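Local atomic coordinates of concanavalin A-like lectin protein kinase family protein (Theobroma cacao, PDB entry 6CTH), a protein that probably phosphorylates protein substrates with ATP as a plant receptor-like kinase, and binds an oxindole inhibitor in its kinase domain. Residues W112-L126 and D199-G213. Numbering follows the deposited sequence.
Sequences WEVRYRIVKDLASAL and DVYSFGVVALEIASG
Phe-203 pushes its ring as a knob into a hole formed by Val-119, Leu-122, Ala-123 and Leu-126. Phe-203 CG lies anti to its own backbone N (chi1 172°), which carries the ring across to the other helix: Phe-203 CD1 meets Leu-122 CD2 at 3.6 Å, and its CZ reaches Val-119 CG1 at 3.7 Å. Ala-123, with its single methyl, leaves room for this broad aromatic, CB lying 3.9 Å from Phe-203 CE1. Leu-122 CD2 also touches Val-206 CG1. One turn beyond Val-206, branched Ile-210 divides its work: CD1 packs on Val-119 CG2 at 3.8 Å, while CG2 lies against Arg-115 CB. The long aliphatic stem of Arg-115 suits this apolar flank and delivers its guanidinium to the helix end, where NH1 donates to Ile-210 O (2.9 Å, 157° at the hydrogen) in the guanidinium plane. The same NH1 forms a salt bridge with Asp-247, and NE bonds Leu-110 O. At the other end Leu-126 CD1 lies beside Asp-199, whose OD2 accepts a hydrogen bond from the backbone N of His-139, two residues before the magnesium-binding Asp-141. The segments run antiparallel, 173° apart with axes 10.0 Å from each other, as αE and αF do in the helical core of the protein kinase C-lobe.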
# COMPACT_ATOMS: atom_id res chain seq x y z
N TRP A 112 11.80 -14.34 -2.73
CA TRP A 112 11.87 -13.99 -1.33
C TRP A 112 12.69 -12.70 -1.14
O TRP A 112 12.26 -11.82 -0.39
CB TRP A 112 12.45 -15.10 -0.45
CG TRP A 112 12.54 -14.59 0.91
CD1 TRP A 112 13.64 -14.12 1.53
CD2 TRP A 112 11.44 -14.35 1.79
NE1 TRP A 112 13.31 -13.63 2.76
CE2 TRP A 112 11.95 -13.74 2.93
CE3 TRP A 112 10.07 -14.57 1.70
CZ2 TRP A 112 11.14 -13.40 4.02
CZ3 TRP A 112 9.25 -14.22 2.79
CH2 TRP A 112 9.81 -13.62 3.92
N GLU A 113 13.85 -12.62 -1.79
CA GLU A 113 14.73 -11.47 -1.60
C GLU A 113 14.02 -10.15 -2.03
O GLU A 113 14.10 -9.13 -1.34
CB GLU A 113 16.07 -11.67 -2.35
N VAL A 114 13.31 -10.19 -3.14
CA VAL A 114 12.54 -9.03 -3.59
C VAL A 114 11.41 -8.69 -2.61
O VAL A 114 11.24 -7.52 -2.29
CB VAL A 114 12.05 -9.21 -5.04
CG1 VAL A 114 10.99 -8.17 -5.39
CG2 VAL A 114 13.23 -9.15 -6.01
N ARG A 115 10.70 -9.68 -2.09
CA ARG A 115 9.62 -9.41 -1.15
C ARG A 115 10.06 -8.73 0.15
O ARG A 115 9.42 -7.81 0.62
CB ARG A 115 8.89 -10.71 -0.80
CG ARG A 115 8.06 -11.28 -1.93
CD ARG A 115 7.43 -12.60 -1.53
NE ARG A 115 7.13 -13.43 -2.69
CZ ARG A 115 6.01 -14.13 -2.83
NH1 ARG A 115 5.08 -14.12 -1.89
NH2 ARG A 115 5.83 -14.85 -3.93
N TYR A 116 11.17 -9.19 0.70
CA TYR A 116 11.71 -8.66 1.96
C TYR A 116 12.17 -7.22 1.69
O TYR A 116 11.97 -6.36 2.54
CB TYR A 116 12.85 -9.51 2.49
CG TYR A 116 13.10 -9.41 3.99
CD1 TYR A 116 12.15 -9.83 4.90
CD2 TYR A 116 14.30 -8.93 4.48
CE1 TYR A 116 12.37 -9.74 6.26
CE2 TYR A 116 14.54 -8.83 5.86
CZ TYR A 116 13.56 -9.23 6.73
OH TYR A 116 13.79 -9.20 8.07
N ARG A 117 12.74 -6.98 0.52
CA ARG A 117 13.16 -5.63 0.12
C ARG A 117 11.95 -4.70 0.01
O ARG A 117 11.99 -3.56 0.45
CB ARG A 117 13.92 -5.68 -1.20
CG ARG A 117 14.84 -4.50 -1.42
CD ARG A 117 14.86 -4.09 -2.88
NE ARG A 117 15.56 -5.06 -3.72
CZ ARG A 117 15.17 -5.41 -4.94
NH1 ARG A 117 15.87 -6.30 -5.62
NH2 ARG A 117 14.08 -4.87 -5.47
N ILE A 118 10.87 -5.20 -0.58
CA ILE A 118 9.65 -4.44 -0.73
C ILE A 118 9.09 -4.03 0.63
O ILE A 118 8.65 -2.89 0.80
CB ILE A 118 8.60 -5.20 -1.58
CG1 ILE A 118 9.02 -5.21 -3.08
CG2 ILE A 118 7.20 -4.59 -1.43
CD1 ILE A 118 8.29 -6.19 -3.96
N VAL A 119 9.08 -4.93 1.60
CA VAL A 119 8.56 -4.60 2.91
C VAL A 119 9.43 -3.49 3.51
O VAL A 119 8.90 -2.55 4.10
CB VAL A 119 8.53 -5.82 3.84
CG1 VAL A 119 8.21 -5.43 5.28
CG2 VAL A 119 7.51 -6.82 3.32
N LYS A 120 10.74 -3.62 3.38
CA LYS A 120 11.67 -2.55 3.91
C LYS A 120 11.43 -1.19 3.20
O LYS A 120 11.46 -0.13 3.85
CB LYS A 120 13.12 -3.00 3.77
CG LYS A 120 13.53 -4.08 4.75
CD LYS A 120 14.94 -4.51 4.47
CE LYS A 120 15.41 -5.47 5.50
NZ LYS A 120 16.81 -5.87 5.17
N ASP A 121 11.15 -1.24 1.90
CA ASP A 121 10.82 -0.04 1.08
C ASP A 121 9.56 0.62 1.60
O ASP A 121 9.51 1.81 1.81
CB ASP A 121 10.58 -0.35 -0.42
CG ASP A 121 11.86 -0.66 -1.23
OD1 ASP A 121 12.98 -0.40 -0.74
OD2 ASP A 121 11.71 -1.13 -2.39
N LEU A 122 8.52 -0.20 1.83
CA LEU A 122 7.28 0.31 2.38
C LEU A 122 7.51 0.88 3.78
O LEU A 122 6.95 1.96 4.09
CB LEU A 122 6.20 -0.82 2.42
CG LEU A 122 4.87 -0.41 3.03
CD1 LEU A 122 4.21 0.68 2.26
CD2 LEU A 122 3.99 -1.67 3.06
N ALA A 123 8.34 0.23 4.60
CA ALA A 123 8.61 0.72 5.97
C ALA A 123 9.31 2.09 5.92
O ALA A 123 8.95 3.00 6.67
CB ALA A 123 9.42 -0.26 6.77
N SER A 124 10.23 2.21 4.98
CA SER A 124 10.96 3.50 4.73
C SER A 124 10.00 4.60 4.35
O SER A 124 10.09 5.73 4.85
CB SER A 124 12.05 3.32 3.69
OG SER A 124 13.12 2.56 4.28
N ALA A 125 9.06 4.29 3.45
CA ALA A 125 8.02 5.26 3.10
C ALA A 125 7.22 5.73 4.31
O ALA A 125 6.98 6.91 4.47
CB ALA A 125 7.09 4.68 2.04
N LEU A 126 6.79 4.79 5.12
CA LEU A 126 6.00 5.09 6.29
C LEU A 126 6.78 5.92 7.31
O LEU A 126 6.23 6.79 7.95
CB LEU A 126 5.48 3.81 6.92
CG LEU A 126 4.19 3.93 7.72
CD1 LEU A 126 3.20 4.84 7.03
CD2 LEU A 126 3.58 2.56 7.96
N ASP A 199 -2.07 3.22 10.81
CA ASP A 199 -1.27 3.03 9.61
C ASP A 199 -0.36 1.80 9.79
O ASP A 199 -0.19 1.02 8.87
CB ASP A 199 -0.41 4.26 9.34
CG ASP A 199 -1.07 5.25 8.40
OD1 ASP A 199 -2.18 4.98 7.91
OD2 ASP A 199 -0.46 6.31 8.14
N VAL A 200 0.23 1.65 10.98
CA VAL A 200 1.11 0.51 11.26
C VAL A 200 0.29 -0.82 11.18
O VAL A 200 0.78 -1.78 10.68
CB VAL A 200 1.89 0.70 12.60
CG1 VAL A 200 2.45 -0.61 13.12
CG2 VAL A 200 3.00 1.71 12.37
N TYR A 201 -0.95 -0.80 11.62
CA TYR A 201 -1.85 -1.99 11.51
C TYR A 201 -1.95 -2.40 10.04
O TYR A 201 -1.67 -3.56 9.69
CB TYR A 201 -3.17 -1.68 12.13
CG TYR A 201 -4.13 -2.87 11.98
CD1 TYR A 201 -4.82 -3.09 10.80
CD2 TYR A 201 -4.26 -3.78 13.01
CE1 TYR A 201 -5.64 -4.20 10.67
CE2 TYR A 201 -5.06 -4.91 12.87
CZ TYR A 201 -5.75 -5.07 11.73
OH TYR A 201 -6.58 -6.20 11.59
N SER A 202 -2.24 -1.44 9.15
CA SER A 202 -2.35 -1.74 7.72
C SER A 202 -1.04 -2.28 7.18
O SER A 202 -1.03 -3.20 6.41
CB SER A 202 -2.72 -0.50 6.92
OG SER A 202 -3.86 0.16 7.45
N PHE A 203 0.09 -1.67 7.59
CA PHE A 203 1.40 -2.18 7.19
C PHE A 203 1.60 -3.67 7.59
O PHE A 203 2.15 -4.47 6.81
CB PHE A 203 2.53 -1.29 7.83
CG PHE A 203 3.93 -1.84 7.66
CD1 PHE A 203 4.68 -1.53 6.56
CD2 PHE A 203 4.46 -2.70 8.61
CE1 PHE A 203 5.95 -2.07 6.38
CE2 PHE A 203 5.73 -3.25 8.43
CZ PHE A 203 6.48 -2.92 7.32
N GLY A 204 1.18 -4.00 8.81
CA GLY A 204 1.23 -5.39 9.36
C GLY A 204 0.50 -6.35 8.44
O GLY A 204 1.05 -7.38 8.06
N VAL A 205 -0.70 -5.96 8.04
CA VAL A 205 -1.53 -6.80 7.17
C VAL A 205 -0.81 -6.99 5.84
O VAL A 205 -0.63 -8.12 5.39
CB VAL A 205 -2.91 -6.21 6.93
CG1 VAL A 205 -3.68 -7.07 5.94
CG2 VAL A 205 -3.66 -6.09 8.23
N VAL A 206 -0.30 -5.89 5.29
CA VAL A 206 0.43 -5.97 4.03
C VAL A 206 1.64 -6.88 4.16
O VAL A 206 1.92 -7.66 3.27
CB VAL A 206 0.81 -4.55 3.52
CG1 VAL A 206 1.85 -4.64 2.41
CG2 VAL A 206 -0.47 -3.84 3.03
N ALA A 207 2.41 -6.76 5.24
CA ALA A 207 3.59 -7.59 5.46
C ALA A 207 3.21 -9.08 5.39
O ALA A 207 3.89 -9.88 4.77
CB ALA A 207 4.21 -7.29 6.80
N LEU A 208 2.10 -9.42 6.01
CA LEU A 208 1.63 -10.82 6.03
C LEU A 208 1.12 -11.30 4.69
O LEU A 208 1.30 -12.48 4.35
CB LEU A 208 0.60 -11.00 7.13
CG LEU A 208 1.14 -10.76 8.54
CD1 LEU A 208 0.10 -10.92 9.60
CD2 LEU A 208 2.35 -11.64 8.87
N GLU A 209 0.48 -10.41 3.93
CA GLU A 209 0.06 -10.71 2.55
C GLU A 209 1.28 -11.01 1.70
O GLU A 209 1.26 -11.90 0.87
CB GLU A 209 -0.73 -9.58 1.90
CG GLU A 209 -2.06 -9.30 2.56
CD GLU A 209 -2.85 -8.19 1.96
OE1 GLU A 209 -2.21 -7.15 1.60
OE2 GLU A 209 -4.12 -8.32 1.83
N ILE A 210 2.34 -10.20 1.85
CA ILE A 210 3.55 -10.41 1.08
C ILE A 210 4.27 -11.75 1.42
O ILE A 210 4.70 -12.48 0.53
CB ILE A 210 4.47 -9.18 1.27
CG1 ILE A 210 3.87 -7.97 0.60
CG2 ILE A 210 5.88 -9.41 0.75
CD1 ILE A 210 4.62 -6.67 0.90
N ALA A 211 4.37 -12.08 2.69
CA ALA A 211 4.94 -13.36 3.14
C ALA A 211 4.17 -14.57 2.59
O ALA A 211 4.77 -15.58 2.21
CB ALA A 211 4.92 -13.41 4.66
N SER A 212 2.85 -14.44 2.57
CA SER A 212 1.95 -15.60 2.38
C SER A 212 1.39 -15.72 0.96
O SER A 212 0.89 -16.80 0.56
CB SER A 212 0.81 -15.50 3.41
OG SER A 212 -0.13 -14.48 3.06
N GLY A 213 1.43 -14.64 0.19
CA GLY A 213 0.75 -14.57 -1.09
C GLY A 213 -0.75 -14.70 -1.01
O GLY A 213 -1.37 -15.11 -1.98